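PDB 2DJW: probable transcriptional regulator, AsnC family from Thermus thermophilus, which is of unknown function but, as a stand-alone RAM-domain protein of the Lrp/AsnC family, may take part in transcriptional regulation. Local coordinates for residues A[50-55]-A[69-74]. Residues are numbered along the deposited sequence; the frame is centred on the assembly and turned at random.
Sequences EELDDV and TETLLA
L52, T71 and L73 meet without any flat group among them: no ring, amide or carboxylate offers a face or an edge, and methyl groups make the whole contact. It is a small worked example of how a helix is seated on a β-sheet by the methyl groups of branched side chains. The two methyls of L52 form a fork over the tip of T71, with CD2 of L52 3.8 Å from CG2 of T71 and CD1 of L52 4.1 Å from that same methyl. The threonine presents carbon here because its CG2 is anti to the backbone N (chi1 -57° to OG1), which puts the hydroxyl beside that N. L73 meets the fork on one prong, its CD1 lying 3.9 Å from CD1 of L52 as the two leucines pass at a slant. No hydrogen bond spans the segments, and the nearest CA pair, L52 and T71, is 9.0 Å apart. All three residues are buried, and what passes between them is methyl packing. E50 and D54, zinc ligands in a structure of this protein, lie in the same segment as L52 but do not touch 69-74. The alternation of the strand explains the pattern: T71 and L73 point toward the helix, while L72 packs on V41 of the second subunit. Further contacts of L52 with L46 and of T71 with A4, V6 and V56 extend the packing between helix and sheet. F75 of a third subunit also packs on L52. Within the antiparallel, ferredoxin-like α/β fold, helix 52-60 thus lies across one face of the sheet, on strand 66-77, which pairs with strand 2-10 and continues the sheet into the second subunit.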
# COMPACT_ATOMS: atom_id res chain seq x y z
N GLU A 50 -2.96 -7.51 -29.06
CA GLU A 50 -1.86 -6.68 -29.50
C GLU A 50 -2.30 -5.26 -29.80
O GLU A 50 -1.49 -4.34 -29.79
CB GLU A 50 -1.18 -7.30 -30.73
CG GLU A 50 -0.38 -8.57 -30.46
CD GLU A 50 -1.24 -9.82 -30.48
OE1 GLU A 50 -2.46 -9.72 -30.73
OE2 GLU A 50 -0.69 -10.92 -30.24
N GLU A 51 -3.60 -5.10 -30.04
CA GLU A 51 -4.17 -3.79 -30.33
C GLU A 51 -4.17 -2.87 -29.10
O GLU A 51 -4.38 -1.66 -29.22
CB GLU A 51 -5.58 -3.90 -30.94
CG GLU A 51 -5.92 -2.65 -31.74
CD GLU A 51 -7.35 -2.55 -32.20
OE1 GLU A 51 -7.60 -1.78 -33.13
OE2 GLU A 51 -8.23 -3.22 -31.63
N LEU A 52 -3.92 -3.46 -27.93
CA LEU A 52 -3.71 -2.69 -26.71
C LEU A 52 -2.54 -1.71 -26.82
O LEU A 52 -2.55 -0.66 -26.20
CB LEU A 52 -3.47 -3.62 -25.52
CG LEU A 52 -4.53 -3.86 -24.44
CD1 LEU A 52 -3.93 -4.72 -23.33
CD2 LEU A 52 -5.10 -2.57 -23.87
N ASP A 53 -1.51 -2.09 -27.58
CA ASP A 53 -0.38 -1.19 -27.84
C ASP A 53 -0.85 0.11 -28.52
O ASP A 53 -0.44 1.21 -28.12
CB ASP A 53 0.68 -1.88 -28.70
CG ASP A 53 2.04 -1.18 -28.63
OD1 ASP A 53 2.59 -1.02 -27.51
OD2 ASP A 53 2.57 -0.81 -29.69
N ASP A 54 -1.73 -0.04 -29.51
CA ASP A 54 -2.33 1.09 -30.20
C ASP A 54 -3.10 2.04 -29.29
O ASP A 54 -2.99 3.26 -29.43
CB ASP A 54 -3.22 0.60 -31.34
CG ASP A 54 -2.50 -0.38 -32.26
OD1 ASP A 54 -1.25 -0.31 -32.36
OD2 ASP A 54 -3.19 -1.24 -32.87
N VAL A 55 -3.89 1.49 -28.36
CA VAL A 55 -4.72 2.31 -27.47
C VAL A 55 -3.99 2.86 -26.27
O VAL A 55 -4.16 4.02 -25.93
CB VAL A 55 -6.15 1.69 -27.12
CG1 VAL A 55 -6.24 0.24 -27.46
CG2 VAL A 55 -6.56 1.94 -25.67
N THR A 69 -1.50 4.60 -15.89
CA THR A 69 -2.55 3.81 -16.53
C THR A 69 -2.57 2.39 -15.90
O THR A 69 -1.49 1.84 -15.54
CB THR A 69 -2.33 3.77 -18.07
OG1 THR A 69 -3.58 3.72 -18.74
CG2 THR A 69 -1.50 2.58 -18.49
N GLU A 70 -3.76 1.80 -15.76
CA GLU A 70 -3.87 0.38 -15.39
C GLU A 70 -4.95 -0.36 -16.18
O GLU A 70 -6.10 -0.02 -16.08
CB GLU A 70 -4.10 0.20 -13.88
CG GLU A 70 -3.49 -1.08 -13.35
CD GLU A 70 -4.22 -1.66 -12.15
OE1 GLU A 70 -4.74 -0.88 -11.33
OE2 GLU A 70 -4.23 -2.91 -12.01
N THR A 71 -4.56 -1.35 -16.97
CA THR A 71 -5.48 -2.05 -17.86
C THR A 71 -5.96 -3.38 -17.26
O THR A 71 -5.14 -4.25 -16.89
CB THR A 71 -4.87 -2.29 -19.24
OG1 THR A 71 -4.47 -1.04 -19.80
CG2 THR A 71 -5.88 -2.94 -20.19
N LEU A 72 -7.29 -3.49 -17.17
CA LEU A 72 -7.97 -4.70 -16.72
C LEU A 72 -8.51 -5.39 -17.95
O LEU A 72 -9.55 -4.98 -18.46
CB LEU A 72 -9.11 -4.34 -15.76
CG LEU A 72 -8.87 -3.98 -14.28
CD1 LEU A 72 -7.50 -3.45 -13.90
CD2 LEU A 72 -9.94 -3.06 -13.73
N LEU A 73 -7.81 -6.41 -18.44
CA LEU A 73 -8.23 -7.07 -19.67
C LEU A 73 -9.18 -8.27 -19.45
O LEU A 73 -8.86 -9.21 -18.75
CB LEU A 73 -7.02 -7.47 -20.53
CG LEU A 73 -7.41 -8.10 -21.88
CD1 LEU A 73 -6.73 -7.49 -23.06
CD2 LEU A 73 -7.28 -9.65 -21.92
N ALA A 74 -10.32 -8.23 -20.10
CA ALA A 74 -11.36 -9.26 -19.94
C ALA A 74 -11.09 -10.47 -20.82
O ALA A 74 -11.10 -10.38 -22.06
CB ALA A 74 -12.74 -8.69 -20.25